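Local coordinates for protein TBC1 domain family member 22A (Homo sapiens, PDB 2QFZ) that probably acts as a GTPase-activating protein for Rab-family GTPases through its TBC domain, the part present here, and forms homodimers, at residues A[50-53]-A[54-57]; A[256-260]-A[261-265]; A[306-310]-A[311-315]. All coordinates share one frame; numbering follows the deposited sequence.

In the fold
Along the chain the three contacts come one after another: the start of helix 56-63, the start of helix 260-270, and the exit from helix 302-309, all in an all-helical, strand-free TBC domain. Interactions 1 and 2 have centres about 16 Å apart and meet directly, with Arg56 CZ 3.4 Å from Ile264 CG2. Interactions 2 and 3, with centres about 14 Å apart, are joined by polar links: Thr314 OG1 lies 2.6 Å from Glu257 O, probably hydrogen-bonded. Interactions 1 and 3 do not touch, their centres being about 29 Å apart. Helix 260-270 and the loop before it therefore sit between the other two, tying an early part of the domain to a late one.

Interaction 1 (A[50-53]-A[54-57]); sequences GIPK and PVRP
Arg56 reaches back over the turn before its own helix to cover the carbonyl of Ile51. CB sits 3.6 Å from Lys53 O, at the root of the turn. CG stands anti to the backbone N (chi1 -177°), and the bend at the CG-CD bond (chi3 -88°) then lays the guanidinium with one face over that carbonyl. Ile51 O is 3.2 Å above the guanidinium plane, displaced toward its rim. CZ lies 3.6 Å from Ile51 O, with NE and NH1 somewhat farther from it; NH2 comes nearest, 3.3 Å from Ile51 O, but the angle is too poor for a hydrogen bond. The real partner of NE is Asp268, through a salt bridge, and the other carboxylate oxygen of Asp268 takes the N-H of Ile51, so one acid holds both residues. This is the Gly-Ile-Pro segment near the start of the TBC domain, leading by a short 3-10 turn into helix 56-63, with Val55 at the N-cap. Two backbone bonds close the turn: Val55 N to Pro52 O, 3.1 Å, and the straighter Arg56 N to Lys53 O, 3.1 Å at 163°. With an alanine here, Asp268 would probably be left without its charged mate and the Ile51 carbonyl without its guanidinium cover. On the apolar side, Val55 CG2 meets both Ile51 CG2 (3.9 Å) and Pro52 CD (4.0 Å). Phe29 of helix 25-34 touches both Pro52 and Val55, while Val160 of helix 150-162 packs on Arg56 and Pro57.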
loop_
_atom_site.group_PDB
_atom_site.type_symbol
_atom_site.label_atom_id
_atom_site.label_comp_id
_atom_site.label_asym_id
_atom_site.label_seq_id
_atom_site.Cartn_x
_atom_site.Cartn_y
_atom_site.Cartn_z
ATOM N N GLY A 50 -6.793 -1.173 -13.436
ATOM C CA GLY A 50 -7.699 -1.411 -12.304
ATOM C C GLY A 50 -8.315 -2.803 -12.387
ATOM O O GLY A 50 -8.543 -3.294 -13.477
ATOM N N ILE A 51 -8.598 -3.430 -11.248
ATOM C CA ILE A 51 -9.104 -4.824 -11.216
ATOM C C ILE A 51 -10.517 -4.804 -10.696
ATOM O O ILE A 51 -10.747 -4.256 -9.634
ATOM C CB ILE A 51 -8.252 -5.694 -10.262
ATOM C CG1 ILE A 51 -6.774 -5.595 -10.642
ATOM C CG2 ILE A 51 -8.721 -7.180 -10.223
ATOM C CD1 ILE A 51 -5.812 -6.131 -9.601
ATOM N N PRO A 52 -11.477 -5.446 -11.418
ATOM C CA PRO A 52 -12.821 -5.526 -10.896
ATOM C C PRO A 52 -12.869 -6.202 -9.543
ATOM O O PRO A 52 -12.209 -7.228 -9.345
ATOM C CB PRO A 52 -13.554 -6.401 -11.924
ATOM C CG PRO A 52 -12.790 -6.342 -13.102
ATOM C CD PRO A 52 -11.357 -6.135 -12.702
ATOM N N LYS A 53 -13.665 -5.648 -8.635
ATOM C CA LYS A 53 -13.718 -6.082 -7.239
ATOM C C LYS A 53 -13.889 -7.603 -7.008
ATOM O O LYS A 53 -13.183 -8.171 -6.164
ATOM C CB LYS A 53 -14.774 -5.270 -6.502
ATOM C CG LYS A 53 -15.066 -5.732 -5.102
ATOM C CD LYS A 53 -16.056 -4.797 -4.401
ATOM C CE LYS A 53 -15.400 -3.473 -3.972
ATOM N NZ LYS A 53 -15.845 -3.060 -2.586
ATOM N N PRO A 54 -14.810 -8.264 -7.744
ATOM C CA PRO A 54 -14.999 -9.730 -7.647
ATOM C C PRO A 54 -13.741 -10.606 -7.824
ATOM O O PRO A 54 -13.615 -11.672 -7.204
ATOM C CB PRO A 54 -16.018 -10.023 -8.780
ATOM C CG PRO A 54 -16.805 -8.751 -8.866
ATOM C CD PRO A 54 -15.769 -7.672 -8.698
ATOM N N VAL A 55 -12.812 -10.171 -8.650
ATOM C CA VAL A 55 -11.587 -10.927 -8.865
ATOM C C VAL A 55 -10.344 -10.293 -8.219
ATOM O O VAL A 55 -9.220 -10.789 -8.408
ATOM C CB VAL A 55 -11.382 -11.177 -10.384
ATOM C CG1 VAL A 55 -12.465 -12.101 -10.890
ATOM C CG2 VAL A 55 -11.370 -9.859 -11.182
ATOM N N ARG A 56 -10.524 -9.221 -7.426
ATOM C CA ARG A 56 -9.368 -8.524 -6.879
ATOM C C ARG A 56 -8.588 -9.373 -5.869
ATOM O O ARG A 56 -7.394 -9.481 -5.994
ATOM C CB ARG A 56 -9.707 -7.108 -6.331
ATOM C CG ARG A 56 -8.527 -6.349 -5.841
ATOM C CD ARG A 56 -8.926 -4.991 -5.229
ATOM N NE ARG A 56 -8.993 -3.912 -6.212
ATOM C CZ ARG A 56 -10.004 -3.059 -6.367
ATOM N NH1 ARG A 56 -11.101 -3.160 -5.648
ATOM N NH2 ARG A 56 -9.916 -2.108 -7.288
ATOM N N PRO A 57 -9.264 -10.017 -4.896
ATOM C CA PRO A 57 -8.513 -10.854 -3.978
ATOM C C PRO A 57 -7.604 -11.902 -4.641
ATOM O O PRO A 57 -6.429 -11.986 -4.286
ATOM C CB PRO A 57 -9.623 -11.524 -3.132
ATOM C CG PRO A 57 -10.744 -10.472 -3.189
ATOM C CD PRO A 57 -10.706 -10.054 -4.604
#

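Interaction 2 (A[256-260]-A[261-265]); sequences REVPL and RCTIR
Helix 260-270 opens with Pro259 at its N-cap, and the proline's carbonyl takes the N-H groups of Cys262 and Thr263. Thr263 N gives it a proper bond of 3.1 Å (149°), whereas the approach of Cys262 N is bent and weak. One residue on, Ile264 N binds Leu260 O at 3.0 Å, in regular helical fashion. The proline ring is covered by Arg261, two residues on: CG of Arg261 takes the position between its backbone N and carbonyl carbon (chi1 60°), and the extended chain beyond it carries the guanidinium across Pro259, so that CB of the proline sits 3.5 Å above one face, toward the rim. The NH2 of that arginine goes on to bond the carbonyls of Ala315 and Trp317, so this helix start in the all-helical TBC domain is fastened to the loop ahead of helix 319-335. Cys262 SG rests 3.9 Å from Pro259 CD. Val258 CG2 comes within 3.6 Å of Thr263 OG1, and a water bridges the same two residues, donating to Val258 O and lying 2.7 Å from Thr263 OG1; the buried hydroxyl thus has a polar mate. Leu260 and Ile264 meet more loosely, CG to CD1 at 4.2 Å, and both lean on helix 150-162, Leu260 through Pro156 and Ile264 through Val160.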
loop_
_atom_site.group_PDB
_atom_site.type_symbol
_atom_site.label_atom_id
_atom_site.label_comp_id
_atom_site.label_asym_id
_atom_site.label_seq_id
_atom_site.Cartn_x
_atom_site.Cartn_y
_atom_site.Cartn_z
ATOM N N ARG A 256 -1.611 8.047 4.013
ATOM C CA ARG A 256 -2.138 9.135 4.873
ATOM C C ARG A 256 -2.562 10.331 4.056
ATOM O O ARG A 256 -2.981 11.308 4.625
ATOM C CB ARG A 256 -1.125 9.585 5.946
ATOM C CG ARG A 256 -0.687 8.496 6.944
ATOM C CD ARG A 256 -1.778 8.086 7.958
ATOM N NE ARG A 256 -2.572 6.946 7.463
ATOM C CZ ARG A 256 -3.901 6.911 7.319
ATOM N NH1 ARG A 256 -4.686 7.965 7.626
ATOM N NH2 ARG A 256 -4.452 5.799 6.848
ATOM N N GLU A 257 -2.417 10.284 2.733
ATOM C CA GLU A 257 -2.718 11.451 1.901
ATOM C C GLU A 257 -3.995 11.263 1.091
ATOM O O GLU A 257 -4.572 12.239 0.645
ATOM C CB GLU A 257 -1.571 11.809 0.954
ATOM C CG GLU A 257 -0.184 11.520 1.477
ATOM C CD GLU A 257 0.094 12.151 2.827
ATOM O OE1 GLU A 257 -0.431 13.264 3.100
ATOM O OE2 GLU A 257 0.842 11.527 3.621
ATOM N N VAL A 258 -4.443 10.024 0.927
ATOM C CA VAL A 258 -5.646 9.728 0.138
ATOM C C VAL A 258 -6.527 8.711 0.853
ATOM O O VAL A 258 -6.046 7.953 1.743
ATOM C CB VAL A 258 -5.304 9.184 -1.250
ATOM C CG1 VAL A 258 -4.486 10.186 -2.059
ATOM C CG2 VAL A 258 -4.597 7.799 -1.130
ATOM N N PRO A 259 -7.829 8.703 0.516
ATOM C CA PRO A 259 -8.723 7.733 1.133
ATOM C C PRO A 259 -8.375 6.245 0.773
ATOM O O PRO A 259 -7.782 5.971 -0.256
ATOM C CB PRO A 259 -10.102 8.120 0.572
ATOM C CG PRO A 259 -9.948 9.449 -0.049
ATOM C CD PRO A 259 -8.539 9.650 -0.372
ATOM N N LEU A 260 -8.768 5.317 1.630
ATOM C CA LEU A 260 -8.428 3.893 1.467
ATOM C C LEU A 260 -8.882 3.297 0.155
ATOM O O LEU A 260 -8.176 2.493 -0.445
ATOM C CB LEU A 260 -8.977 3.066 2.652
ATOM C CG LEU A 260 -8.633 1.551 2.640
ATOM C CD1 LEU A 260 -7.077 1.303 2.540
ATOM C CD2 LEU A 260 -9.240 0.848 3.855
ATOM N N ARG A 261 -10.071 3.682 -0.297
ATOM C CA ARG A 261 -10.573 3.236 -1.560
ATOM C C ARG A 261 -9.633 3.656 -2.680
ATOM O O ARG A 261 -9.472 2.945 -3.689
ATOM C CB ARG A 261 -11.972 3.803 -1.791
ATOM C CG ARG A 261 -12.033 5.372 -1.797
ATOM C CD ARG A 261 -13.383 5.908 -2.215
ATOM N NE ARG A 261 -13.339 7.377 -2.310
ATOM C CZ ARG A 261 -13.403 8.178 -1.259
ATOM N NH1 ARG A 261 -13.558 7.689 -0.058
ATOM N NH2 ARG A 261 -13.348 9.485 -1.404
ATOM N N CYS A 262 -8.993 4.815 -2.521
ATOM C CA CYS A 262 -7.996 5.231 -3.498
ATOM C C CYS A 262 -6.703 4.396 -3.432
ATOM O O CYS A 262 -6.097 4.110 -4.458
ATOM C CB CYS A 262 -7.697 6.729 -3.321
ATOM S SG CYS A 262 -9.141 7.716 -3.727
ATOM N N THR A 263 -6.264 4.064 -2.230
ATOM C CA THR A 263 -5.019 3.282 -2.034
ATOM C C THR A 263 -5.238 1.879 -2.701
ATOM O O THR A 263 -4.370 1.355 -3.386
ATOM C CB THR A 263 -4.683 3.142 -0.528
ATOM O OG1 THR A 263 -4.328 4.426 0.042
ATOM C CG2 THR A 263 -3.527 2.085 -0.254
ATOM N N ILE A 264 -6.434 1.321 -2.546
ATOM C CA ILE A 264 -6.723 -0.004 -3.101
ATOM C C ILE A 264 -6.576 0.048 -4.616
ATOM O O ILE A 264 -5.910 -0.775 -5.214
ATOM C CB ILE A 264 -8.130 -0.554 -2.614
ATOM C CG1 ILE A 264 -8.017 -0.929 -1.165
ATOM C CG2 ILE A 264 -8.603 -1.734 -3.510
ATOM C CD1 ILE A 264 -9.355 -1.215 -0.403
ATOM N N ARG A 265 -7.145 1.069 -5.250
ATOM C CA ARG A 265 -7.008 1.213 -6.677
ATOM C C ARG A 265 -5.543 1.401 -7.182
ATOM O O ARG A 265 -5.078 0.735 -8.139
ATOM C CB ARG A 265 -7.929 2.335 -7.150
ATOM C CG ARG A 265 -7.845 2.669 -8.601
ATOM C CD ARG A 265 -8.025 1.464 -9.551
ATOM N NE ARG A 265 -7.725 1.907 -10.882
ATOM C CZ ARG A 265 -6.535 1.870 -11.458
ATOM N NH1 ARG A 265 -5.476 1.313 -10.869
ATOM N NH2 ARG A 265 -6.403 2.377 -12.677
HETATM O O HOH W 1 -5.359 5.165 2.407
#

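Interaction 3 (A[306-310]-A[311-315]); sequences LLFLQ and NLPTA
Asn311 turns its side chain back onto the helix it has just left. Its ND2 donates to Leu307 O over 2.6 Å, almost straight (169°), meeting a lone pair of that carbonyl, and the oxygen lies practically in the plane of the amide, which fixes the amide's rotation. Its backbone N donates to the next carbonyl, Phe308 O, at 2.9 Å. A single asparagine thus uses two neighbouring carbonyls near the end of helix 302-309, one through the side chain and one through the main chain. Leu312 follows and does the apolar work. Its CD2 sits over one face of the Phe308 ring, a CH-pi contact 3.8 Å from the centroid and 24° off the normal; CE2 is its nearest ring atom, at 3.5 Å. The ring can receive it because Phe308 holds CG anti to its backbone N (chi1 179°), swinging the aromatic group to the side where the chain departs. Leu312 is buried, and Phe288 and Trp249, from helices 276-291 and 242-251, also pack on it. Pro313, the centre of an inverse gamma turn, sets CD 3.8 Å from Phe308 CE1, so the proline comes up on the same side of the ring as the leucine. Beyond the proline the chain leaves Phe308 and reaches the loop ahead of helix 260-270, where Thr314 OG1 meets Glu257 O. The chemistry implies a division of labour at this exit: the amide of Asn311 satisfies a carbonyl near the helix end, while the aromatic face and two aliphatic neighbours probably steer the following chain.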
loop_
_atom_site.group_PDB
_atom_site.type_symbol
_atom_site.label_atom_id
_atom_site.label_comp_id
_atom_site.label_asym_id
_atom_site.label_seq_id
_atom_site.Cartn_x
_atom_site.Cartn_y
_atom_site.Cartn_z
ATOM N N LEU A 306 3.354 24.262 4.056
ATOM C CA LEU A 306 3.596 22.961 4.667
ATOM C C LEU A 306 2.271 22.263 5.130
ATOM O O LEU A 306 2.078 21.109 4.832
ATOM C CB LEU A 306 4.638 23.084 5.808
ATOM C CG LEU A 306 5.063 21.788 6.504
ATOM C CD1 LEU A 306 5.404 20.693 5.457
ATOM C CD2 LEU A 306 6.190 22.012 7.425
ATOM N N LEU A 307 1.359 22.976 5.791
ATOM C CA LEU A 307 0.049 22.404 6.192
ATOM C C LEU A 307 -0.748 21.825 5.057
ATOM O O LEU A 307 -1.319 20.768 5.222
ATOM C CB LEU A 307 -0.847 23.404 6.925
ATOM C CG LEU A 307 -0.382 23.684 8.361
ATOM C CD1 LEU A 307 -0.819 25.105 8.752
ATOM C CD2 LEU A 307 -0.884 22.632 9.379
ATOM N N PHE A 308 -0.779 22.540 3.931
ATOM C CA PHE A 308 -1.456 22.139 2.697
ATOM C C PHE A 308 -0.836 20.843 2.113
ATOM O O PHE A 308 -1.544 19.911 1.786
ATOM C CB PHE A 308 -1.361 23.289 1.658
ATOM C CG PHE A 308 -2.009 22.979 0.348
ATOM C CD1 PHE A 308 -3.401 22.915 0.239
ATOM C CD2 PHE A 308 -1.243 22.764 -0.799
ATOM C CE1 PHE A 308 -4.008 22.622 -0.976
ATOM C CE2 PHE A 308 -1.855 22.458 -2.019
ATOM C CZ PHE A 308 -3.262 22.410 -2.095
ATOM N N LEU A 309 0.492 20.810 1.998
ATOM C CA LEU A 309 1.204 19.664 1.411
ATOM C C LEU A 309 1.018 18.398 2.270
ATOM O O LEU A 309 1.074 17.270 1.757
ATOM C CB LEU A 309 2.687 19.975 1.269
ATOM C CG LEU A 309 3.115 20.946 0.157
ATOM C CD1 LEU A 309 4.581 21.413 0.297
ATOM C CD2 LEU A 309 2.916 20.295 -1.188
ATOM N N GLN A 310 0.824 18.617 3.571
ATOM C CA GLN A 310 0.599 17.558 4.540
ATOM C C GLN A 310 -0.863 17.206 4.649
ATOM O O GLN A 310 -1.194 16.270 5.336
ATOM C CB GLN A 310 1.108 17.989 5.917
ATOM C CG GLN A 310 2.576 17.995 6.073
ATOM C CD GLN A 310 3.039 18.499 7.440
ATOM O OE1 GLN A 310 2.325 19.234 8.125
ATOM N NE2 GLN A 310 4.259 18.125 7.823
ATOM N N ASN A 311 -1.745 17.978 4.001
ATOM C CA ASN A 311 -3.200 17.796 4.129
ATOM C C ASN A 311 -3.894 18.071 2.815
ATOM O O ASN A 311 -4.816 18.870 2.750
ATOM C CB ASN A 311 -3.774 18.729 5.193
ATOM C CG ASN A 311 -3.247 18.437 6.590
ATOM O OD1 ASN A 311 -3.795 17.589 7.306
ATOM N ND2 ASN A 311 -2.220 19.174 7.009
ATOM N N LEU A 312 -3.454 17.406 1.753
ATOM C CA LEU A 312 -3.960 17.704 0.425
ATOM C C LEU A 312 -5.459 17.347 0.347
ATOM O O LEU A 312 -5.889 16.375 0.977
ATOM C CB LEU A 312 -3.129 17.007 -0.654
ATOM C CG LEU A 312 -1.719 17.636 -0.850
ATOM C CD1 LEU A 312 -0.874 16.759 -1.730
ATOM C CD2 LEU A 312 -1.760 19.042 -1.427
ATOM N N PRO A 313 -6.262 18.164 -0.365
ATOM C CA PRO A 313 -7.720 17.958 -0.349
ATOM C C PRO A 313 -8.177 16.789 -1.259
ATOM O O PRO A 313 -8.462 16.971 -2.435
ATOM C CB PRO A 313 -8.274 19.325 -0.837
ATOM C CG PRO A 313 -7.074 20.198 -1.079
ATOM C CD PRO A 313 -5.903 19.308 -1.220
ATOM N N THR A 314 -8.199 15.593 -0.696
ATOM C CA THR A 314 -8.473 14.377 -1.458
ATOM C C THR A 314 -9.635 13.554 -0.869
ATOM O O THR A 314 -9.917 12.456 -1.335
ATOM C CB THR A 314 -7.235 13.456 -1.455
ATOM O OG1 THR A 314 -6.901 13.127 -0.098
ATOM C CG2 THR A 314 -6.085 14.106 -2.150
ATOM N N ALA A 315 -10.328 14.081 0.132
ATOM C CA ALA A 315 -11.434 13.328 0.763
ATOM C C ALA A 315 -12.552 12.975 -0.252
ATOM O O ALA A 315 -13.284 12.011 -0.085
ATOM C CB ALA A 315 -11.979 14.107 1.925
#